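PDB 3C9P: uncharacterized protein SP1917 from Streptococcus pneumoniae, which is of unknown function, a small, mainly helical member of the bacterial DUF2200 family that forms a single-chain assembly. Local coordinates for residues 30-35 with 44-49; 36-41 with 60-65. One frame throughout, in Å; residues are numbered along the deposited sequence.

Contact 1. Residues 30-35 with 44-49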
loop_
_atom_site.group_PDB
_atom_site.type_symbol
_atom_site.label_atom_id
_atom_site.label_comp_id
_atom_site.label_asym_id
_atom_site.label_seq_id
_atom_site.Cartn_x
_atom_site.Cartn_y
_atom_site.Cartn_z
ATOM N N LYS A 30 -5.530 -1.618 13.178
ATOM C CA LYS A 30 -6.751 -0.850 12.896
ATOM C C LYS A 30 -6.857 -0.496 11.413
ATOM O O LYS A 30 -5.869 -0.139 10.793
ATOM C CB LYS A 30 -6.770 0.444 13.723
ATOM C CG LYS A 30 -7.123 0.268 15.203
ATOM C CD LYS A 30 -7.630 1.584 15.803
ATOM C CE LYS A 30 -7.991 1.420 17.285
ATOM N NZ LYS A 30 -9.031 2.393 17.777
ATOM N N ALA A 31 -8.067 -0.560 10.865
ATOM C CA ALA A 31 -8.304 -0.184 9.465
ATOM C C ALA A 31 -7.778 1.216 9.140
ATOM O O ALA A 31 -7.204 1.447 8.052
ATOM C CB ALA A 31 -9.821 -0.271 9.126
ATOM N N GLU A 32 -7.988 2.154 10.066
ATOM C CA GLU A 32 -7.540 3.529 9.879
ATOM C C GLU A 32 -6.044 3.616 9.576
ATOM O O GLU A 32 -5.638 4.435 8.777
ATOM C CB GLU A 32 -7.908 4.410 11.094
ATOM C CG GLU A 32 -7.758 5.916 10.844
ATOM C CD GLU A 32 -8.632 6.514 9.703
ATOM O OE1 GLU A 32 -9.743 6.018 9.408
ATOM O OE2 GLU A 32 -8.200 7.530 9.114
ATOM N N SER A 33 -5.227 2.749 10.179
ATOM C CA SER A 33 -3.778 2.774 9.948
ATOM C C SER A 33 -3.418 2.464 8.492
ATOM O O SER A 33 -2.461 3.036 7.925
ATOM C CB SER A 33 -3.063 1.777 10.860
ATOM O OG SER A 33 -3.432 1.981 12.200
ATOM N N VAL A 34 -4.173 1.546 7.898
ATOM C CA VAL A 34 -4.016 1.177 6.494
ATOM C C VAL A 34 -4.354 2.349 5.599
ATOM O O VAL A 34 -3.578 2.659 4.667
ATOM C CB VAL A 34 -4.861 -0.062 6.095
ATOM C CG1 VAL A 34 -4.680 -0.395 4.597
ATOM C CG2 VAL A 34 -4.444 -1.267 6.925
ATOM N N HIS A 35 -5.491 3.000 5.859
ATOM C CA HIS A 35 -5.870 4.183 5.072
ATOM C C HIS A 35 -4.756 5.239 5.139
ATOM O O HIS A 35 -4.440 5.866 4.132
ATOM C CB HIS A 35 -7.149 4.874 5.578
ATOM C CG HIS A 35 -8.321 3.962 5.786
ATOM N ND1 HIS A 35 -8.587 2.869 4.982
ATOM C CD2 HIS A 35 -9.320 4.014 6.690
ATOM C CE1 HIS A 35 -9.676 2.261 5.421
ATOM N NE2 HIS A 35 -10.144 2.941 6.451
ATOM N N TYR A 44 -3.363 10.163 -2.438
ATOM C CA TYR A 44 -4.830 10.139 -2.276
ATOM C C TYR A 44 -5.179 10.586 -0.859
ATOM O O TYR A 44 -4.479 10.201 0.087
ATOM C CB TYR A 44 -5.344 8.712 -2.401
ATOM C CG TYR A 44 -5.518 8.183 -3.805
ATOM C CD1 TYR A 44 -6.390 8.784 -4.708
ATOM C CD2 TYR A 44 -4.856 7.019 -4.199
ATOM C CE1 TYR A 44 -6.567 8.243 -6.014
ATOM C CE2 TYR A 44 -5.021 6.483 -5.466
ATOM C CZ TYR A 44 -5.869 7.103 -6.373
ATOM O OH TYR A 44 -6.039 6.518 -7.614
ATOM N N GLU A 45 -6.246 11.381 -0.723
ATOM C CA GLU A 45 -6.827 11.712 0.591
ATOM C C GLU A 45 -7.467 10.436 1.121
ATOM O O GLU A 45 -7.888 9.604 0.341
ATOM C CB GLU A 45 -7.894 12.809 0.481
ATOM C CG GLU A 45 -7.377 14.196 0.049
ATOM C CD GLU A 45 -6.198 14.712 0.886
ATOM O OE1 GLU A 45 -6.241 14.614 2.132
ATOM O OE2 GLU A 45 -5.204 15.217 0.291
ATOM N N VAL A 46 -7.489 10.245 2.435
ATOM C CA VAL A 46 -8.162 9.074 2.995
ATOM C C VAL A 46 -9.588 8.972 2.445
ATOM O O VAL A 46 -10.049 7.870 2.116
ATOM C CB VAL A 46 -8.171 9.130 4.541
ATOM C CG1 VAL A 46 -9.170 8.085 5.146
ATOM C CG2 VAL A 46 -6.754 8.927 5.042
ATOM N N SER A 47 -10.269 10.113 2.304
ATOM C CA SER A 47 -11.650 10.090 1.814
ATOM C C SER A 47 -11.717 9.591 0.370
ATOM O O SER A 47 -12.712 8.968 -0.009
ATOM C CB SER A 47 -12.346 11.452 1.928
ATOM O OG SER A 47 -11.600 12.456 1.237
ATOM N N ASP A 48 -10.671 9.895 -0.419
ATOM C CA ASP A 48 -10.518 9.370 -1.784
ATOM C C ASP A 48 -10.404 7.847 -1.774
ATOM O O ASP A 48 -11.061 7.141 -2.551
ATOM C CB ASP A 48 -9.251 9.939 -2.433
ATOM C CG ASP A 48 -9.360 11.420 -2.757
ATOM O OD1 ASP A 48 -10.486 11.918 -2.898
ATOM O OD2 ASP A 48 -8.292 12.067 -2.898
ATOM N N VAL A 49 -9.552 7.336 -0.901
ATOM C CA VAL A 49 -9.370 5.879 -0.788
ATOM C C VAL A 49 -10.711 5.197 -0.449
ATOM O O VAL A 49 -11.123 4.228 -1.114
ATOM C CB VAL A 49 -8.313 5.537 0.264
ATOM C CG1 VAL A 49 -8.188 4.009 0.443
ATOM C CG2 VAL A 49 -6.929 6.186 -0.103
#
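Val-46 reaches His-35 with both of its methyls: CG1 lies 3.8 Å from His-35 CB and CG2 lies 3.9 Å from His-35 O, so the two methyls rest on the CB and carbonyl of His-35. The valine CG1 stands anti to its backbone N (chi1 166°), which leaves the second methyl to face the carbonyl of the neighbouring helix. Glu-32 also brings its carboxylate end, OE2 being 4.1 Å from Val-46 CG1, and the two side chains cross at about a right angle. No hydrogen bond joins 30-35 to 44-49; the contact is van der Waals in kind and buries 170 Å².

The histidine ring is anchored at ND1, which is hydrogen-bonded to Tyr-17 OH. Ala-31 O sits 3.4 Å above its plane, over the centre, and Glu-32 OE1 lies in plane at its edge. Across the contact, Glu-45 is the N-cap of helix 46-52, and its backbone N bonds Asp-48 OD2 at 3.1 Å, tying down the turn that carries Val-46. The contact joins the N-terminal half of helix 31-42 to the start of helix 46-52, with helix 13-26 touching both through Tyr-17, which packs on Val-34 and Val-49.

Contact 2. Residues 36-41 with 60-65; sequences QVTSWL and GDFFRQ
Thr-38 lays its CG2 methyl against the far end of the Phe-62 ring, 4.0 Å from CZ and 4.0 Å from CE2. The methyl lies near the ring plane, so it meets the ring at its edge. Two torsions produce this meeting: CG2 of the threonine is anti to its backbone N, and so is CG of Phe-62 (chi1 179°), which sends the ring out from its helix toward 36-41. The threonine hydroxyl is turned to its own helix instead, where OG1 is hydrogen-bonded to Val-34 O.

One turn further along, Leu-41 repeats the edge-on approach with a longer gap, its CD2 lying 4.3 Å from CE2 of Phe-63. The two phenylalanines also lean on one another: Phe-62 CE2 stands 4.2 Å above the Phe-63 plane, offset toward the rim, while Phe-63 CD1 lies in the plane of the Phe-62 ring. All four touching residues are buried, yet only 107 Å² is covered and the closest CA atoms, those of Leu-41 and Phe-63, are 10.1 Å apart; the segments therefore meet through side-chain ends, with the backbones well apart.

Neighbouring helices and the loop residue Tyr-44 complete the surroundings. Leu-99 of helix 91-107 touches Thr-38, Leu-41 and Phe-63, while Phe-62 stacks with Phe-13 and Tyr-44 and packs on Val-49 and Cys-52 of helix 46-52.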
loop_
_atom_site.group_PDB
_atom_site.type_symbol
_atom_site.label_atom_id
_atom_site.label_comp_id
_atom_site.label_asym_id
_atom_site.label_seq_id
_atom_site.Cartn_x
_atom_site.Cartn_y
_atom_site.Cartn_z
ATOM N N GLN A 36 -4.222 5.464 6.343
ATOM C CA GLN A 36 -3.191 6.481 6.587
ATOM C C GLN A 36 -1.908 6.203 5.782
ATOM O O GLN A 36 -1.378 7.092 5.128
ATOM C CB GLN A 36 -2.921 6.629 8.103
ATOM C CG GLN A 36 -4.081 7.374 8.856
ATOM C CD GLN A 36 -4.066 7.234 10.384
ATOM O OE1 GLN A 36 -3.308 6.440 10.963
ATOM N NE2 GLN A 36 -4.937 8.001 11.048
ATOM N N VAL A 37 -1.404 4.970 5.821
ATOM C CA VAL A 37 -0.164 4.666 5.050
ATOM C C VAL A 37 -0.427 4.640 3.528
ATOM O O VAL A 37 0.447 5.000 2.746
ATOM C CB VAL A 37 0.609 3.360 5.512
ATOM C CG1 VAL A 37 0.949 3.407 7.050
ATOM C CG2 VAL A 37 -0.175 2.082 5.152
ATOM N N THR A 38 -1.631 4.243 3.115
ATOM C CA THR A 38 -1.980 4.243 1.697
ATOM C C THR A 38 -2.025 5.699 1.193
ATOM O O THR A 38 -1.476 6.013 0.132
ATOM C CB THR A 38 -3.333 3.548 1.449
ATOM O OG1 THR A 38 -3.262 2.201 1.946
ATOM C CG2 THR A 38 -3.677 3.535 -0.052
ATOM N N SER A 39 -2.710 6.554 1.936
ATOM C CA SER A 39 -2.772 7.992 1.636
ATOM C C SER A 39 -1.365 8.634 1.550
ATOM O O SER A 39 -1.055 9.368 0.615
ATOM C CB SER A 39 -3.583 8.692 2.723
ATOM O OG SER A 39 -3.619 10.100 2.487
ATOM N N TRP A 40 -0.522 8.335 2.529
ATOM C CA TRP A 40 0.854 8.833 2.542
ATOM C C TRP A 40 1.617 8.437 1.277
ATOM O O TRP A 40 2.217 9.279 0.610
ATOM C CB TRP A 40 1.576 8.321 3.796
ATOM C CG TRP A 40 3.009 8.751 3.849
ATOM C CD1 TRP A 40 3.503 9.961 4.223
ATOM C CD2 TRP A 40 4.126 7.950 3.510
ATOM N NE1 TRP A 40 4.870 9.962 4.145
ATOM C CE2 TRP A 40 5.278 8.729 3.718
ATOM C CE3 TRP A 40 4.267 6.619 3.094
ATOM C CZ2 TRP A 40 6.553 8.245 3.485
ATOM C CZ3 TRP A 40 5.543 6.140 2.844
ATOM C CH2 TRP A 40 6.668 6.943 3.071
ATOM N N LEU A 41 1.549 7.162 0.926
ATOM C CA LEU A 41 2.272 6.636 -0.228
ATOM C C LEU A 41 1.832 7.236 -1.552
ATOM O O LEU A 41 2.672 7.630 -2.380
ATOM C CB LEU A 41 2.119 5.101 -0.310
ATOM C CG LEU A 41 2.682 4.462 -1.571
ATOM C CD1 LEU A 41 4.236 4.603 -1.608
ATOM C CD2 LEU A 41 2.285 2.992 -1.639
ATOM N N GLY A 60 -5.064 -2.158 -10.132
ATOM C CA GLY A 60 -4.036 -1.543 -10.974
ATOM C C GLY A 60 -4.383 -0.087 -11.280
ATOM O O GLY A 60 -3.524 0.805 -11.221
ATOM N N ASP A 61 -5.640 0.152 -11.620
ATOM C CA ASP A 61 -6.059 1.504 -11.990
ATOM C C ASP A 61 -6.029 2.492 -10.805
ATOM O O ASP A 61 -5.782 3.689 -11.006
ATOM C CB ASP A 61 -7.415 1.467 -12.653
ATOM C CG ASP A 61 -7.335 1.116 -14.146
ATOM O OD1 ASP A 61 -6.218 1.067 -14.740
ATOM O OD2 ASP A 61 -8.409 0.900 -14.732
ATOM N N PHE A 62 -6.265 1.991 -9.593
ATOM C CA PHE A 62 -6.053 2.779 -8.356
ATOM C C PHE A 62 -4.612 3.317 -8.256
ATOM O O PHE A 62 -4.392 4.523 -8.065
ATOM C CB PHE A 62 -6.408 1.935 -7.124
ATOM C CG PHE A 62 -6.194 2.642 -5.816
ATOM C CD1 PHE A 62 -7.167 3.489 -5.297
ATOM C CD2 PHE A 62 -5.022 2.465 -5.112
ATOM C CE1 PHE A 62 -6.973 4.139 -4.063
ATOM C CE2 PHE A 62 -4.813 3.121 -3.872
ATOM C CZ PHE A 62 -5.803 3.948 -3.362
ATOM N N PHE A 63 -3.641 2.419 -8.391
ATOM C CA PHE A 63 -2.228 2.804 -8.439
ATOM C C PHE A 63 -1.811 3.628 -9.653
ATOM O O PHE A 63 -0.996 4.548 -9.503
ATOM C CB PHE A 63 -1.320 1.579 -8.247
ATOM C CG PHE A 63 -1.250 1.144 -6.837
ATOM C CD1 PHE A 63 -2.230 0.343 -6.301
ATOM C CD2 PHE A 63 -0.234 1.611 -6.007
ATOM C CE1 PHE A 63 -2.185 -0.060 -4.931
ATOM C CE2 PHE A 63 -0.180 1.212 -4.656
ATOM C CZ PHE A 63 -1.165 0.385 -4.128
ATOM N N ARG A 64 -2.360 3.328 -10.833
ATOM C CA ARG A 64 -1.995 4.092 -12.037
ATOM C C ARG A 64 -2.407 5.545 -11.896
ATOM O O ARG A 64 -1.764 6.423 -12.456
ATOM C CB ARG A 64 -2.603 3.517 -13.319
ATOM C CG ARG A 64 -2.062 2.158 -13.720
ATOM C CD ARG A 64 -2.763 1.677 -15.002
ATOM N NE ARG A 64 -2.292 0.334 -15.370
ATOM C CZ ARG A 64 -2.989 -0.791 -15.223
ATOM N NH1 ARG A 64 -4.233 -0.764 -14.750
ATOM N NH2 ARG A 64 -2.442 -1.957 -15.575
ATOM N N GLN A 65 -3.474 5.785 -11.156
ATOM C CA GLN A 65 -4.046 7.141 -11.034
ATOM C C GLN A 65 -3.737 7.881 -9.727
ATOM O O GLN A 65 -4.333 8.961 -9.438
ATOM C CB GLN A 65 -5.552 7.065 -11.275
ATOM C CG GLN A 65 -5.872 6.630 -12.717
ATOM C CD GLN A 65 -7.354 6.389 -12.935
ATOM O OE1 GLN A 65 -7.937 5.474 -12.352
ATOM N NE2 GLN A 65 -7.972 7.208 -13.771
#

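From the N terminus, helix 31-42 supplies the first segment of both contacts, its opening turns to contact 1 and its later turns to contact 2. Contact 1 closes the short loop first, as the chain turns back through 44-49; contact 2 closes a longer one at 60-65, after helix 46-52. Their segments alternate along the sequence, so the two loops cross, and their centres are 10 Å apart. Tyr-44 couples them directly: its O lies 2.6 Å from Ser-39 OG and its OH 2.6 Å from Phe-62 O, both probable hydrogen bonds. Together the contacts bind helices 46-52 and 59-64, consecutive in the chain, to helix 31-42.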